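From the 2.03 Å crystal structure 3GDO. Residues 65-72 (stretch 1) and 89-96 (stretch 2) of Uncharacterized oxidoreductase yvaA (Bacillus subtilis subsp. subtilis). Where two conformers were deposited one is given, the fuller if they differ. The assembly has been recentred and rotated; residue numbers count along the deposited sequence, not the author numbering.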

# COMPACT_ATOMS: atom_id res chain seq x y z
N ALA B 65 -48.15 -15.48 3.55
CA ALA B 65 -47.49 -15.83 4.79
C ALA B 65 -45.98 -15.43 4.77
O ALA B 65 -45.39 -15.26 5.82
CB ALA B 65 -47.67 -17.31 5.13
N ILE B 66 -45.40 -15.28 3.58
CA ILE B 66 -43.97 -14.97 3.43
C ILE B 66 -43.68 -13.51 3.83
O ILE B 66 -44.28 -12.60 3.26
CB ILE B 66 -43.50 -15.20 1.99
CG1 ILE B 66 -43.61 -16.69 1.62
CG2 ILE B 66 -42.05 -14.68 1.78
CD1 ILE B 66 -42.74 -17.65 2.46
N GLU B 67 -42.77 -13.31 4.78
CA GLU B 67 -42.46 -11.95 5.28
C GLU B 67 -41.12 -11.36 4.77
O GLU B 67 -41.03 -10.15 4.49
CB GLU B 67 -42.46 -11.96 6.79
CG GLU B 67 -43.73 -12.60 7.39
CD GLU B 67 -43.63 -12.71 8.85
OE1 GLU B 67 -43.15 -13.74 9.39
OE2 GLU B 67 -43.99 -11.72 9.49
N LEU B 68 -40.11 -12.23 4.69
CA LEU B 68 -38.74 -11.85 4.25
C LEU B 68 -38.28 -12.75 3.09
O LEU B 68 -38.39 -13.98 3.17
CB LEU B 68 -37.74 -11.93 5.42
CG LEU B 68 -36.25 -11.64 5.13
CD1 LEU B 68 -36.01 -10.22 4.72
CD2 LEU B 68 -35.40 -11.98 6.33
N VAL B 69 -37.81 -12.11 2.01
CA VAL B 69 -37.18 -12.80 0.87
C VAL B 69 -35.66 -12.51 0.90
O VAL B 69 -35.24 -11.34 1.04
CB VAL B 69 -37.77 -12.30 -0.46
CG1 VAL B 69 -37.13 -13.03 -1.65
CG2 VAL B 69 -39.28 -12.53 -0.50
N ILE B 70 -34.86 -13.58 0.80
CA ILE B 70 -33.39 -13.45 0.56
C ILE B 70 -33.08 -13.59 -0.93
O ILE B 70 -33.40 -14.60 -1.55
CB ILE B 70 -32.61 -14.49 1.36
CG1 ILE B 70 -33.21 -14.68 2.76
CG2 ILE B 70 -31.10 -14.17 1.37
CD1 ILE B 70 -33.03 -13.50 3.74
N VAL B 71 -32.54 -12.56 -1.53
CA VAL B 71 -32.26 -12.64 -2.96
C VAL B 71 -30.80 -13.08 -3.21
O VAL B 71 -29.86 -12.35 -2.93
CB VAL B 71 -32.62 -11.35 -3.69
CG1 VAL B 71 -32.39 -11.53 -5.19
CG2 VAL B 71 -34.10 -11.00 -3.43
N THR B 72 -30.63 -14.31 -3.68
CA THR B 72 -29.32 -14.77 -4.09
C THR B 72 -29.27 -15.11 -5.61
O THR B 72 -28.34 -15.72 -6.06
CB THR B 72 -28.86 -15.98 -3.26
OG1 THR B 72 -29.53 -17.13 -3.73
CG2 THR B 72 -29.10 -15.76 -1.72
N GLY B 89 -44.81 -6.32 -1.39
CA GLY B 89 -44.90 -5.96 0.01
C GLY B 89 -44.03 -6.83 0.90
O GLY B 89 -44.30 -6.94 2.11
N LYS B 90 -42.98 -7.42 0.32
CA LYS B 90 -42.00 -8.21 1.10
C LYS B 90 -40.78 -7.38 1.54
O LYS B 90 -40.30 -6.52 0.78
CB LYS B 90 -41.52 -9.46 0.33
CG LYS B 90 -42.61 -10.27 -0.36
CD LYS B 90 -43.57 -10.81 0.63
CE LYS B 90 -44.73 -11.50 -0.05
NZ LYS B 90 -45.53 -12.01 1.07
N HIS B 91 -40.31 -7.64 2.76
CA HIS B 91 -38.95 -7.23 3.22
C HIS B 91 -37.92 -8.03 2.41
O HIS B 91 -38.19 -9.19 2.04
CB HIS B 91 -38.75 -7.55 4.71
CG HIS B 91 -39.76 -6.91 5.62
ND1 HIS B 91 -40.10 -5.57 5.52
CD2 HIS B 91 -40.48 -7.41 6.65
CE1 HIS B 91 -41.01 -5.28 6.44
NE2 HIS B 91 -41.25 -6.38 7.14
N VAL B 92 -36.76 -7.42 2.11
CA VAL B 92 -35.76 -8.03 1.19
C VAL B 92 -34.34 -7.81 1.73
O VAL B 92 -33.99 -6.69 2.15
CB VAL B 92 -35.87 -7.47 -0.25
CG1 VAL B 92 -34.71 -7.98 -1.16
CG2 VAL B 92 -37.19 -7.87 -0.89
N VAL B 93 -33.60 -8.92 1.78
CA VAL B 93 -32.12 -8.92 1.94
C VAL B 93 -31.49 -9.24 0.58
O VAL B 93 -31.79 -10.28 -0.02
CB VAL B 93 -31.65 -9.97 2.98
CG1 VAL B 93 -30.07 -10.17 2.94
CG2 VAL B 93 -32.15 -9.61 4.41
N MET B 94 -30.62 -8.35 0.10
CA MET B 94 -29.94 -8.48 -1.20
C MET B 94 -28.48 -8.85 -0.93
O MET B 94 -27.92 -8.44 0.09
CB MET B 94 -29.91 -7.13 -1.96
CG MET B 94 -31.21 -6.33 -2.11
SD MET B 94 -31.05 -4.82 -3.10
CE MET B 94 -30.75 -5.41 -4.73
N GLU B 95 -27.85 -9.59 -1.84
CA GLU B 95 -26.40 -9.83 -1.69
C GLU B 95 -25.63 -8.56 -2.08
O GLU B 95 -26.18 -7.68 -2.75
CB GLU B 95 -25.91 -11.04 -2.51
CG GLU B 95 -25.80 -12.36 -1.73
CD GLU B 95 -24.63 -12.43 -0.72
OE1 GLU B 95 -23.91 -11.40 -0.49
OE2 GLU B 95 -24.47 -13.53 -0.13
N LYS B 96 -24.39 -8.46 -1.61
CA LYS B 96 -23.46 -7.47 -2.18
C LYS B 96 -22.93 -8.03 -3.52
O LYS B 96 -22.97 -9.23 -3.73
CB LYS B 96 -22.31 -7.14 -1.23
CG LYS B 96 -21.69 -8.32 -0.48
CD LYS B 96 -20.98 -9.33 -1.39
CE LYS B 96 -19.86 -8.70 -2.17
NZ LYS B 96 -19.13 -9.73 -2.91

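The two stretches meet as neighbouring parallel strands, and the backbone evidence comes first because it sets the face of the sheet from which each strand side chain leaves. Val69 N donates to His91 O (2.9 Å, 174° at the hydrogen) and Val93 N donates to Val69 O (3.0 Å, 163°), so Val69 reaches the residues before and after Val92, its partner in register. Val71 N continues the ladder to Val93 O (2.8 Å, 175°). At the start, His91 N to Glu67 O is longer and more bent (3.1 Å, 141°). The strand directions differ by 19°. Between the conventional bonds, Leu68 CA lies 3.5 Å from His91 O and Val92 CA 3.4 Å from Val69 O, both with CA-H...O geometry.

This register places Leu68, Ile70, His91 and Val93 on one face of the sheet. Leu68 adopts chi1 t and chi2 p, which carries the end of its side chain nearer the second strand: CD1 sits 3.8 Å from His91 CB and 3.9 Å from Val93 CG2. Ile70 reaches the same neighbour by a different route. Its chi1 of -40° and chi2 of -70°, both in the m well, bring CD1 to 3.9 Å from Val93 CB. Val93, with chi1 t, is thus touched by both residues, consistent with the 77 Å² that the first stretch covers on it. His91 has chi1 of -58° (m), and its ND1 is hydrogen-bonded elsewhere in the structure.

Val69, Val71, Val92 and Met94 occupy the other face. All three valines have chi1 t. Val71 CG2 packs against Val92 CG1 at 3.8 Å, whereas Val69 CB and Val92 CG2 are 4.5 Å apart, a looser fit. Val69 CG2 instead comes within 3.9 Å of Lys90 CB. Met94 contributes little: the nearest approach of its m, t, p side chain to the first stretch is CB to Val71 O, 5.3 Å.

Lys90 supplies the polar side-chain contact. Its CA-to-CB bond points toward the first stretch, and two m torsions turn the chain before chi3 (175°) and chi4 (178°) extend it. The ammonium arrives 2.6 Å from the carbonyl, NZ to Ile66 O, a short hydrogen bond just before the strand pairing begins. The methylenes lie over the first stretch while the charged end finds an acceptor, which suits a lysine that is buried. Ile66 CB is 3.9 Å from Lys90 NZ, but the end of the isoleucine, with both torsions m, leads away.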